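Local coordinates for membrane-fusion protein (Streptococcus pneumoniae, PDB 5XU0), which probably acts as the membrane-fusion component of a MacAB-like efflux pump, assembling with further copies of itself into a channel, at residues B[7-12]-B[256-261]; B[178-183]-B[240-245]; B[189-194]-B[211-216]. The protein carries 2 engineered substitutions. One frame throughout, in Å; residues are numbered along the deposited sequence.

Interaction 1. Residues B[7-12]-B[256-261]; sequences GTVTAK and FSVNME. Engineered in segment 256-261: Met260 (natural residue Ile).
Val9 and Phe256 meet where strand 3-10 pairs antiparallel with strand 257-262. The pairing is splayed: the axes of 7-10 and 257-261 run at 124° to each other. Three backbone hydrogen bonds join them. The bond from Val9 N to Phe256 O is 3.1 Å long, with 155° at the hydrogen. Gly7 and Val258 form a hydrogen-bonded pair, but both of its bonds are weak. Val258 N reaches Gly7 O at 3.1 Å, while Gly7 N lies 3.4 Å from Val258 O. Thr8 and Ser257 form the non-hydrogen-bonded pair between. Phe256 O also receives a CH...O contact from Thr8 CA at 3.5 Å.

The apolar part rests on one methyl group. Val9 CG2 is anti to the carbonyl carbon and beside the backbone N, which sets it against Phe256 and Val258. It touches Phe256 CB at 3.6 Å and Val258 CG2 at 3.8 Å. Val9 and Phe256 lie side by side and point the same way, but the Phe256 ring leads off from strand 3-10. Phe256 packs on Glu185 of the second subunit, whose carboxylate also accepts a hydrogen bond from Ser257 N.

This pairing joins the first and last strands of a six-stranded antiparallel barrel. Strand 178-183 flanks 3-10 on its other side, where Val179 touches Val9. Strand 196-201 flanks 257-262, with Phe199 against Val258.

Interaction 2. Residues B[178-183]-B[240-245]; sequences QVKGEL and PYTIDV
Val179 pairs with Ile243, and Gly181 with Tyr241, in a regular antiparallel ladder. Each is a hydrogen-bonded pair with two bonds. Val179 N to Ile243 O is 3.0 Å and Ile243 N to Val179 O is 2.9 Å; both are nearly straight. The bonds of the Gly181 pair are of like length. There Tyr241 N sits above the carbonyl plane of Gly181, 38° out of it. Gln178, Lys180 and Glu182 face Asp244, Thr242 and Pro240 in the non-hydrogen-bonded pairs. CH...O contacts add to the ladder, such as Thr242 CA to Val179 O at 3.4 Å.

The Tyr241 ring leans over the opposite backbone. Its CG stands between the backbone N and the carbonyl carbon (chi1 81°). One ring face covers Gly181, whose N lies 3.2 Å above the ring plane, toward the rim. Glycine has no side chain to stand under the ring. Leu183 crosses Tyr241 at about a right angle, with CD2 3.4 Å from CD1 of the ring. The Tyr241 hydroxyl is hydrogen-bonded to Ser6 O.

Among the apolar side chains, Val179 CG2 meets Ile243 CG1 and CD1. On the other face of the sheet, the extended Lys180 chain runs beside Thr242, with CD 3.7 Å from Thr242 CG2.

Strands 178-183 and 239-246 are neighbours in the barrel. Strand 3-10 lies beyond the first and 207-216 beyond the second. Leu5, Leu213 and the engineered Met260 pack on the face that bears Tyr241.

Interaction 3. Residues B[189-194]-B[211-216]; sequences ANLSVG and GKLSYI
Leu191 CG is anti to its carbonyl carbon (chi1 -82°), and chi2 of -74° then sets CD1 against Leu213 CD1. In Leu213, CD1 is anti to CA. In Ile216, CD1 is likewise anti to CA (chi2 165°), which carries it to the backbone of 192-193. The contact lays the loop after helix 185-190 against strand 207-216 of the antiparallel barrel. That strand carries a classic beta bulge: Ser214 and Tyr215 both face Thr242 of strand 239-246.

The two leucine side chains cross at about a right angle, and their CD1 atoms are 3.5 Å apart. Leu213 CD1 also lies 3.4 Å from Ser192 O. Ile216 CD1 sits 3.8 Å from both Ser192 C and Val193 N, and 4.2 Å from Leu191 CB. Methyl groups of the strand therefore pack on peptide atoms of the loop as well as on Leu191.

Beyond the contact, Leu191 packs on Val3 of strand 3-10, and Leu213 on Tyr241 and Ile243. Ser214 OG is hydrogen-bonded to Thr242 O; its approach to Asp244 OD2 is too short to be trusted in detail. Tyr215 packs on Val33 of the third subunit.

Gly194 has a positive phi of 118°, where a side chain would be jammed against the preceding carbonyl oxygen. Its N donates the one hydrogen bond across the contact, 2.8 Å to Leu213 O. Val193 CG2 approaches that same oxygen at 3.3 Å.

All three contacts belong to the same six-stranded barrel. Interaction 1 joins the strands nearest the two chain ends. Interaction 2 pairs the strands next along the sheet, and its centre is about 7 Å from that of interaction 1. Thr8 N and Thr10 N of interaction 1 each probably donate a hydrogen bond, 2.9 Å long, to Lys180 O and Gln178 O respectively. Interaction 3 lies about 9 Å, centre to centre, from interaction 2. They meet through a probable hydrogen bond from Thr242 N to Tyr215 O, 2.9 Å, and by packing of Ile243 CG2 on Leu213 CD2. Interactions 1 and 3 do not touch; their centres are about 15 Å apart. Both also border neighbouring subunits, whereas 178-183 and 240-245 touch no other chain.

Interaction 1. Residues B[7-12]-B[256-261]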
ATOM      1  N   GLY B   7      11.309  19.094  33.063  1.00 86.87           N
ATOM      2  CA  GLY B   7      10.500  19.293  31.876  1.00 83.69           C
ATOM      3  C   GLY B   7      11.319  19.976  30.806  1.00 88.07           C
ATOM      4  O   GLY B   7      12.416  20.485  31.058  1.00 90.30           O
ATOM      5  N   THR B   8      10.767  19.979  29.597  1.00 86.76           N
ATOM      6  CA  THR B   8      11.425  20.613  28.468  1.00 91.13           C
ATOM      7  C   THR B   8      10.552  21.726  27.907  1.00 99.63           C
ATOM      8  O   THR B   8       9.315  21.678  27.987  1.00 94.76           O
ATOM      9  CB  THR B   8      11.759  19.601  27.365  1.00 81.10           C
ATOM     10  OG1 THR B   8      10.568  18.918  26.960  1.00121.11           O
ATOM     11  CG2 THR B   8      12.770  18.587  27.866  1.00 82.95           C
ATOM     12  N   VAL B   9      11.221  22.739  27.355  1.00 99.03           N
ATOM     13  CA  VAL B   9      10.544  23.861  26.715  1.00 91.60           C
ATOM     14  C   VAL B   9      10.036  23.393  25.359  1.00 92.53           C
ATOM     15  O   VAL B   9      10.822  23.109  24.451  1.00 96.83           O
ATOM     16  CB  VAL B   9      11.464  25.078  26.577  1.00 98.18           C
ATOM     17  CG1 VAL B   9      10.665  26.294  26.117  1.00 85.87           C
ATOM     18  CG2 VAL B   9      12.155  25.362  27.895  1.00 92.43           C
ATOM     19  N   THR B  10       8.722  23.291  25.228  1.00 86.38           N
ATOM     20  CA  THR B  10       8.093  22.920  23.977  1.00 84.42           C
ATOM     21  C   THR B  10       7.183  24.049  23.522  1.00 90.37           C
ATOM     22  O   THR B  10       6.766  24.903  24.311  1.00 91.67           O
ATOM     23  CB  THR B  10       7.283  21.625  24.114  1.00 78.43           C
ATOM     24  OG1 THR B  10       5.948  21.942  24.526  1.00 96.13           O
ATOM     25  CG2 THR B  10       7.914  20.707  25.144  1.00 92.90           C
ATOM     26  N   ALA B  11       6.881  24.049  22.235  1.00 88.48           N
ATOM     27  CA  ALA B  11       5.919  25.004  21.727  1.00 88.11           C
ATOM     28  C   ALA B  11       4.509  24.457  21.882  1.00 84.84           C
ATOM     29  O   ALA B  11       4.297  23.263  22.111  1.00 74.91           O
ATOM     30  CB  ALA B  11       6.203  25.335  20.270  1.00 68.08           C
ATOM     31  N   LYS B  12       3.538  25.358  21.765  1.00 80.36           N
ATOM     32  CA  LYS B  12       2.136  25.001  21.912  1.00 85.12           C
ATOM     33  C   LYS B  12       1.492  24.676  20.572  1.00 86.85           C
ATOM     34  O   LYS B  12       0.817  23.651  20.434  1.00 83.05           O
ATOM     35  CB  LYS B  12       1.383  26.143  22.598  1.00 85.77           C
ATOM     36  CG  LYS B  12      -0.121  25.967  22.630  1.00 82.72           C
ATOM     37  CD  LYS B  12      -0.765  27.015  23.515  1.00 81.99           C
ATOM     38  CE  LYS B  12      -2.204  26.653  23.832  1.00 94.15           C
ATOM     39  NZ  LYS B  12      -2.801  27.594  24.816  1.00104.81           N
ATOM     40  N   PHE B 256      14.931  23.681  25.695  1.00 96.82           N
ATOM     41  CA  PHE B 256      15.771  23.890  26.869  1.00 98.80           C
ATOM     42  C   PHE B 256      15.360  22.959  28.005  1.00 95.99           C
ATOM     43  O   PHE B 256      14.175  22.834  28.324  1.00 90.73           O
ATOM     44  CB  PHE B 256      15.680  25.345  27.331  1.00 92.97           C
ATOM     45  CG  PHE B 256      16.649  26.265  26.648  1.00 98.96           C
ATOM     46  CD1 PHE B 256      17.698  25.759  25.898  1.00100.87           C
ATOM     47  CD2 PHE B 256      16.520  27.639  26.768  1.00102.10           C
ATOM     48  CE1 PHE B 256      18.594  26.608  25.273  1.00103.68           C
ATOM     49  CE2 PHE B 256      17.412  28.493  26.146  1.00101.35           C
ATOM     50  CZ  PHE B 256      18.450  27.976  25.397  1.00 97.97           C
ATOM     51  N   SER B 257      16.346  22.303  28.613  1.00 89.00           N
ATOM     52  CA  SER B 257      16.081  21.555  29.832  1.00 95.57           C
ATOM     53  C   SER B 257      15.862  22.526  30.985  1.00 91.56           C
ATOM     54  O   SER B 257      16.509  23.572  31.070  1.00 86.59           O
ATOM     55  CB  SER B 257      17.231  20.602  30.141  1.00 88.97           C
ATOM     56  OG  SER B 257      16.748  19.443  30.801  1.00106.33           O
ATOM     57  N   VAL B 258      14.941  22.175  31.877  1.00 86.48           N
ATOM     58  CA  VAL B 258      14.390  23.127  32.834  1.00 79.75           C
ATOM     59  C   VAL B 258      14.126  22.406  34.151  1.00 91.51           C
ATOM     60  O   VAL B 258      13.692  21.250  34.166  1.00 99.61           O
ATOM     61  CB  VAL B 258      13.112  23.783  32.260  1.00 87.86           C
ATOM     62  CG1 VAL B 258      12.161  24.203  33.360  1.00 95.81           C
ATOM     63  CG2 VAL B 258      13.480  24.975  31.384  1.00 83.90           C
ATOM     64  N   ASN B 259      14.404  23.092  35.260  1.00 87.80           N
ATOM     65  CA  ASN B 259      14.176  22.568  36.601  1.00 84.99           C
ATOM     66  C   ASN B 259      13.161  23.451  37.309  1.00 82.59           C
ATOM     67  O   ASN B 259      13.284  24.680  37.287  1.00 96.50           O
ATOM     68  CB  ASN B 259      15.482  22.504  37.387  1.00 82.35           C
ATOM     69  CG  ASN B 259      16.569  21.772  36.634  1.00102.06           C
ATOM     70  OD1 ASN B 259      16.575  20.541  36.571  1.00 93.81           O
ATOM     71  ND2 ASN B 259      17.489  22.526  36.041  1.00 99.52           N
HETATM   72  N   MSE B 260      12.164  22.829  37.932  1.00 75.84           N
HETATM   73  CA  MSE B 260      10.988  23.564  38.390  1.00 83.26           C
HETATM   74  C   MSE B 260      10.590  23.293  39.834  1.00 87.67           C
HETATM   75  O   MSE B 260      10.812  22.205  40.355  1.00 80.04           O
HETATM   76  CB  MSE B 260       9.801  23.244  37.485  1.00 95.83           C
HETATM   77  CG  MSE B 260      10.186  22.790  36.092  1.00102.12           C
HETATM   78 SE   MSE B 260       8.780  23.179  34.830  1.00131.86          SE
HETATM   79  CE  MSE B 260       7.348  22.207  35.726  1.00 83.89           C
ATOM     80  N   GLU B 261       9.978  24.294  40.464  1.00 86.30           N
ATOM     81  CA  GLU B 261       9.431  24.182  41.809  1.00 84.80           C
ATOM     82  C   GLU B 261       7.965  24.586  41.765  1.00 79.02           C
ATOM     83  O   GLU B 261       7.642  25.705  41.353  1.00 88.44           O
ATOM     84  CB  GLU B 261      10.204  25.066  42.789  1.00 75.98           C
ATOM     85  CG  GLU B 261       9.923  24.766  44.248  1.00 77.35           C
ATOM     86  CD  GLU B 261      10.737  25.637  45.180  1.00 80.79           C
ATOM     87  OE1 GLU B 261      11.746  26.216  44.722  1.00 72.73           O
ATOM     88  OE2 GLU B 261      10.369  25.742  46.369  1.00 92.67           O
TER

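Interaction 2. Residues B[178-183]-B[240-245]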
ATOM      1  N   GLN B 178       5.453  26.754  26.147  1.00 88.40           N
ATOM      2  CA  GLN B 178       5.057  25.945  27.291  1.00 94.19           C
ATOM      3  C   GLN B 178       6.235  25.065  27.691  1.00 86.78           C
ATOM      4  O   GLN B 178       7.282  25.058  27.035  1.00 85.73           O
ATOM      5  CB  GLN B 178       3.812  25.100  26.973  1.00 91.19           C
ATOM      6  CG  GLN B 178       2.673  25.873  26.314  1.00 91.64           C
ATOM      7  CD  GLN B 178       1.389  25.070  26.209  1.00 91.23           C
ATOM      8  OE1 GLN B 178       0.354  25.460  26.752  1.00 91.88           O
ATOM      9  NE2 GLN B 178       1.446  23.952  25.496  1.00 78.69           N
ATOM     10  N   VAL B 179       6.075  24.329  28.787  1.00 79.72           N
ATOM     11  CA  VAL B 179       7.017  23.271  29.144  1.00 95.62           C
ATOM     12  C   VAL B 179       6.214  22.041  29.540  1.00 88.23           C
ATOM     13  O   VAL B 179       5.149  22.155  30.158  1.00 84.52           O
ATOM     14  CB  VAL B 179       7.985  23.686  30.278  1.00102.72           C
ATOM     15  CG1 VAL B 179       9.138  24.491  29.747  1.00 99.56           C
ATOM     16  CG2 VAL B 179       7.287  24.506  31.295  1.00 92.59           C
ATOM     17  N   LYS B 180       6.720  20.863  29.172  1.00 86.02           N
ATOM     18  CA  LYS B 180       6.011  19.630  29.487  1.00 85.13           C
ATOM     19  C   LYS B 180       6.951  18.575  30.045  1.00 90.65           C
ATOM     20  O   LYS B 180       8.175  18.650  29.907  1.00 86.49           O
ATOM     21  CB  LYS B 180       5.269  19.050  28.276  1.00 86.64           C
ATOM     22  CG  LYS B 180       4.882  20.025  27.178  1.00 92.55           C
ATOM     23  CD  LYS B 180       4.145  19.263  26.091  1.00 91.54           C
ATOM     24  CE  LYS B 180       3.351  20.194  25.194  1.00100.98           C
ATOM     25  NZ  LYS B 180       2.624  19.453  24.133  1.00 96.65           N
ATOM     26  N   GLY B 181       6.336  17.577  30.667  1.00 80.66           N
ATOM     27  CA  GLY B 181       7.057  16.394  31.087  1.00 77.88           C
ATOM     28  C   GLY B 181       6.085  15.364  31.618  1.00 90.05           C
ATOM     29  O   GLY B 181       4.918  15.337  31.225  1.00103.33           O
ATOM     30  N   GLU B 182       6.562  14.521  32.533  1.00 77.22           N
ATOM     31  CA  GLU B 182       5.714  13.516  33.162  1.00 86.05           C
ATOM     32  C   GLU B 182       5.856  13.573  34.679  1.00 82.48           C
ATOM     33  O   GLU B 182       6.780  14.178  35.225  1.00 76.27           O
ATOM     34  CB  GLU B 182       6.040  12.102  32.663  1.00 99.46           C
ATOM     35  CG  GLU B 182       5.710  11.852  31.207  1.00110.67           C
ATOM     36  CD  GLU B 182       6.125  10.463  30.767  1.00138.90           C
ATOM     37  OE1 GLU B 182       6.832   9.784  31.543  1.00135.73           O
ATOM     38  OE2 GLU B 182       5.747  10.046  29.651  1.00148.01           O
ATOM     39  N   LEU B 183       4.918  12.900  35.347  1.00 77.68           N
ATOM     40  CA  LEU B 183       4.752  12.888  36.793  1.00 78.93           C
ATOM     41  C   LEU B 183       4.628  11.462  37.305  1.00 81.21           C
ATOM     42  O   LEU B 183       3.999  10.612  36.662  1.00 72.10           O
ATOM     43  CB  LEU B 183       3.502  13.683  37.219  1.00 62.93           C
ATOM     44  CG  LEU B 183       3.322  15.105  36.709  1.00 75.71           C
ATOM     45  CD1 LEU B 183       2.100  15.737  37.373  1.00 76.84           C
ATOM     46  CD2 LEU B 183       4.581  15.914  37.008  1.00 93.10           C
ATOM     47  N   PRO B 240       1.583  12.519  31.834  1.00 87.09           N
ATOM     48  CA  PRO B 240       2.104  13.771  31.270  1.00 82.72           C
ATOM     49  C   PRO B 240       1.439  15.005  31.865  1.00 72.30           C
ATOM     50  O   PRO B 240       0.239  15.019  32.148  1.00 77.58           O
ATOM     51  CB  PRO B 240       1.788  13.639  29.775  1.00 81.38           C
ATOM     52  CG  PRO B 240       0.605  12.742  29.723  1.00 78.70           C
ATOM     53  CD  PRO B 240       0.744  11.780  30.873  1.00 79.07           C
ATOM     54  N   TYR B 241       2.246  16.050  32.060  1.00 79.45           N
ATOM     55  CA  TYR B 241       1.793  17.359  32.512  1.00 81.57           C
ATOM     56  C   TYR B 241       2.350  18.422  31.575  1.00 82.36           C
ATOM     57  O   TYR B 241       3.431  18.255  30.987  1.00 82.74           O
ATOM     58  CB  TYR B 241       2.261  17.681  33.938  1.00 79.65           C
ATOM     59  CG  TYR B 241       3.683  18.189  33.950  1.00 82.32           C
ATOM     60  CD1 TYR B 241       4.737  17.302  33.916  1.00 80.52           C
ATOM     61  CD2 TYR B 241       3.975  19.549  33.971  1.00 71.50           C
ATOM     62  CE1 TYR B 241       6.038  17.733  33.908  1.00 78.76           C
ATOM     63  CE2 TYR B 241       5.287  19.993  33.956  1.00 79.61           C
ATOM     64  CZ  TYR B 241       6.317  19.075  33.923  1.00 83.34           C
ATOM     65  OH  TYR B 241       7.628  19.490  33.917  1.00 93.37           O
ATOM     66  N   THR B 242       1.615  19.528  31.455  1.00 82.96           N
ATOM     67  CA  THR B 242       2.077  20.676  30.685  1.00 95.30           C
ATOM     68  C   THR B 242       1.717  21.943  31.450  1.00 87.56           C
ATOM     69  O   THR B 242       0.591  22.073  31.953  1.00 92.52           O
ATOM     70  CB  THR B 242       1.433  20.762  29.276  1.00 79.05           C
ATOM     71  OG1 THR B 242       0.076  21.181  29.418  1.00107.95           O
ATOM     72  CG2 THR B 242       1.390  19.424  28.575  1.00101.48           C
ATOM     73  N   ILE B 243       2.672  22.875  31.533  1.00 74.49           N
ATOM     74  CA  ILE B 243       2.416  24.180  32.128  1.00 94.00           C
ATOM     75  C   ILE B 243       2.706  25.263  31.094  1.00 92.43           C
ATOM     76  O   ILE B 243       3.602  25.133  30.244  1.00 88.87           O
ATOM     77  CB  ILE B 243       3.232  24.433  33.422  1.00100.05           C
ATOM     78  CG1 ILE B 243       4.625  24.972  33.099  1.00 89.28           C
ATOM     79  CG2 ILE B 243       3.335  23.180  34.272  1.00 97.19           C
ATOM     80  CD1 ILE B 243       5.535  25.102  34.294  1.00 98.82           C
ATOM     81  N   ASP B 244       1.919  26.339  31.176  1.00 95.47           N
ATOM     82  CA  ASP B 244       2.046  27.506  30.311  1.00 95.17           C
ATOM     83  C   ASP B 244       2.921  28.541  31.006  1.00 93.48           C
ATOM     84  O   ASP B 244       2.636  28.935  32.144  1.00 95.91           O
ATOM     85  CB  ASP B 244       0.675  28.109  29.996  1.00 84.80           C
ATOM     86  CG  ASP B 244      -0.323  27.077  29.512  1.00105.45           C
ATOM     87  OD1 ASP B 244      -1.079  27.369  28.559  1.00102.99           O
ATOM     88  OD2 ASP B 244      -0.345  25.969  30.080  1.00112.28           O
ATOM     89  N   VAL B 245       3.978  28.986  30.323  1.00 86.22           N
ATOM     90  CA  VAL B 245       4.863  29.986  30.906  1.00 83.52           C
ATOM     91  C   VAL B 245       4.146  31.326  30.966  1.00 88.54           C
ATOM     92  O   VAL B 245       3.326  31.660  30.099  1.00107.78           O
ATOM     93  CB  VAL B 245       6.181  30.089  30.118  1.00 81.10           C
ATOM     94  CG1 VAL B 245       6.710  28.709  29.797  1.00 91.15           C
ATOM     95  CG2 VAL B 245       5.998  30.904  28.847  1.00101.60           C
TER

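Interaction 3. Residues B[189-194]-B[211-216]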
ATOM      1  N   ALA B 189      -1.028  12.938  43.469  1.00 92.45           N
ATOM      2  CA  ALA B 189      -1.776  13.263  44.676  1.00 94.27           C
ATOM      3  C   ALA B 189      -1.345  14.575  45.316  1.00 95.38           C
ATOM      4  O   ALA B 189      -2.071  15.094  46.170  1.00103.81           O
ATOM      5  CB  ALA B 189      -1.640  12.134  45.699  1.00 91.68           C
ATOM      6  N   ASN B 190      -0.189  15.120  44.934  1.00 86.00           N
ATOM      7  CA  ASN B 190       0.299  16.362  45.516  1.00 96.03           C
ATOM      8  C   ASN B 190      -0.063  17.592  44.694  1.00 96.58           C
ATOM      9  O   ASN B 190       0.037  18.714  45.204  1.00102.00           O
ATOM     10  CB  ASN B 190       1.824  16.309  45.673  1.00 94.18           C
ATOM     11  CG  ASN B 190       2.273  15.315  46.722  1.00 99.67           C
ATOM     12  OD1 ASN B 190       1.652  15.184  47.776  1.00103.32           O
ATOM     13  ND2 ASN B 190       3.362  14.604  46.436  1.00108.37           N
ATOM     14  N   LEU B 191      -0.482  17.409  43.444  1.00 85.87           N
ATOM     15  CA  LEU B 191      -0.541  18.479  42.459  1.00 91.49           C
ATOM     16  C   LEU B 191      -1.960  18.657  41.934  1.00 91.59           C
ATOM     17  O   LEU B 191      -2.653  17.675  41.646  1.00 87.01           O
ATOM     18  CB  LEU B 191       0.408  18.186  41.289  1.00 84.40           C
ATOM     19  CG  LEU B 191       1.906  18.499  41.396  1.00 72.40           C
ATOM     20  CD1 LEU B 191       2.114  19.988  41.304  1.00 91.21           C
ATOM     21  CD2 LEU B 191       2.562  17.951  42.655  1.00 99.76           C
ATOM     22  N   SER B 192      -2.389  19.912  41.809  1.00 99.46           N
ATOM     23  CA  SER B 192      -3.667  20.250  41.196  1.00105.92           C
ATOM     24  C   SER B 192      -3.442  21.271  40.091  1.00 95.73           C
ATOM     25  O   SER B 192      -2.485  22.050  40.130  1.00 94.73           O
ATOM     26  CB  SER B 192      -4.666  20.809  42.224  1.00 96.27           C
ATOM     27  OG  SER B 192      -4.702  20.013  43.396  1.00108.32           O
ATOM     28  N   VAL B 193      -4.330  21.263  39.095  1.00 88.45           N
ATOM     29  CA  VAL B 193      -4.225  22.228  38.007  1.00 90.97           C
ATOM     30  C   VAL B 193      -4.517  23.623  38.544  1.00 93.22           C
ATOM     31  O   VAL B 193      -5.497  23.837  39.273  1.00 89.46           O
ATOM     32  CB  VAL B 193      -5.165  21.851  36.852  1.00 96.86           C
ATOM     33  CG1 VAL B 193      -6.605  21.714  37.337  1.00 98.46           C
ATOM     34  CG2 VAL B 193      -5.064  22.878  35.730  1.00 88.86           C
ATOM     35  N   GLY B 194      -3.651  24.577  38.210  1.00 87.60           N
ATOM     36  CA  GLY B 194      -3.770  25.950  38.664  1.00 66.34           C
ATOM     37  C   GLY B 194      -2.617  26.435  39.520  1.00 84.08           C
ATOM     38  O   GLY B 194      -2.406  27.652  39.618  1.00 81.83           O
ATOM     39  N   GLY B 211       5.297  30.405  35.776  1.00 89.08           N
ATOM     40  CA  GLY B 211       4.333  29.697  34.952  1.00 75.25           C
ATOM     41  C   GLY B 211       3.251  29.087  35.817  1.00 87.73           C
ATOM     42  O   GLY B 211       3.283  29.179  37.048  1.00 93.34           O
ATOM     43  N   LYS B 212       2.287  28.449  35.149  1.00 77.26           N
ATOM     44  CA  LYS B 212       1.113  27.892  35.810  1.00 83.70           C
ATOM     45  C   LYS B 212       0.816  26.488  35.299  1.00 88.92           C
ATOM     46  O   LYS B 212       0.867  26.234  34.094  1.00 96.75           O
ATOM     47  CB  LYS B 212      -0.134  28.766  35.590  1.00 90.08           C
ATOM     48  CG  LYS B 212      -0.077  30.201  36.114  1.00100.66           C
ATOM     49  CD  LYS B 212      -1.315  30.971  35.641  1.00127.50           C
ATOM     50  CE  LYS B 212      -0.988  32.361  35.110  1.00128.20           C
ATOM     51  NZ  LYS B 212      -2.039  32.864  34.179  1.00110.85           N
ATOM     52  N   LEU B 213       0.464  25.592  36.221  1.00 90.68           N
ATOM     53  CA  LEU B 213       0.055  24.232  35.876  1.00 89.73           C
ATOM     54  C   LEU B 213      -1.286  24.275  35.152  1.00 92.14           C
ATOM     55  O   LEU B 213      -2.305  24.644  35.744  1.00 87.75           O
ATOM     56  CB  LEU B 213      -0.039  23.378  37.137  1.00 83.37           C
ATOM     57  CG  LEU B 213       0.919  22.206  37.342  1.00 89.25           C
ATOM     58  CD1 LEU B 213       0.480  21.411  38.552  1.00 95.24           C
ATOM     59  CD2 LEU B 213       0.968  21.305  36.123  1.00 91.83           C
ATOM     60  N   SER B 214      -1.299  23.884  33.876  1.00 90.32           N
ATOM     61  CA  SER B 214      -2.517  23.955  33.083  1.00 88.27           C
ATOM     62  C   SER B 214      -3.092  22.604  32.686  1.00 96.66           C
ATOM     63  O   SER B 214      -4.298  22.526  32.433  1.00103.13           O
ATOM     64  CB  SER B 214      -2.284  24.781  31.810  1.00 78.28           C
ATOM     65  OG  SER B 214      -1.600  24.025  30.828  1.00 89.23           O
ATOM     66  N   TYR B 215      -2.284  21.543  32.615  1.00 94.67           N
ATOM     67  CA  TYR B 215      -2.861  20.253  32.250  1.00 84.88           C
ATOM     68  C   TYR B 215      -2.137  19.112  32.954  1.00 96.22           C
ATOM     69  O   TYR B 215      -0.910  18.988  32.855  1.00 82.14           O
ATOM     70  CB  TYR B 215      -2.838  20.062  30.729  1.00 82.96           C
ATOM     71  CG  TYR B 215      -3.037  18.640  30.255  1.00 80.66           C
ATOM     72  CD1 TYR B 215      -2.025  17.971  29.582  1.00 87.47           C
ATOM     73  CD2 TYR B 215      -4.237  17.968  30.471  1.00 83.41           C
ATOM     74  CE1 TYR B 215      -2.195  16.673  29.139  1.00 87.24           C
ATOM     75  CE2 TYR B 215      -4.417  16.664  30.030  1.00 88.56           C
ATOM     76  CZ  TYR B 215      -3.390  16.024  29.364  1.00 85.94           C
ATOM     77  OH  TYR B 215      -3.552  14.730  28.919  1.00 88.06           O
ATOM     78  N   ILE B 216      -2.915  18.285  33.657  1.00 90.06           N
ATOM     79  CA  ILE B 216      -2.440  17.095  34.357  1.00 86.22           C
ATOM     80  C   ILE B 216      -3.275  15.916  33.876  1.00 81.23           C
ATOM     81  O   ILE B 216      -4.500  15.909  34.055  1.00 80.07           O
ATOM     82  CB  ILE B 216      -2.551  17.237  35.885  1.00 84.13           C
ATOM     83  CG1 ILE B 216      -1.540  18.255  36.414  1.00 81.75           C
ATOM     84  CG2 ILE B 216      -2.362  15.886  36.560  1.00 82.70           C
ATOM     85  CD1 ILE B 216      -1.833  18.704  37.830  1.00 95.76           C
TER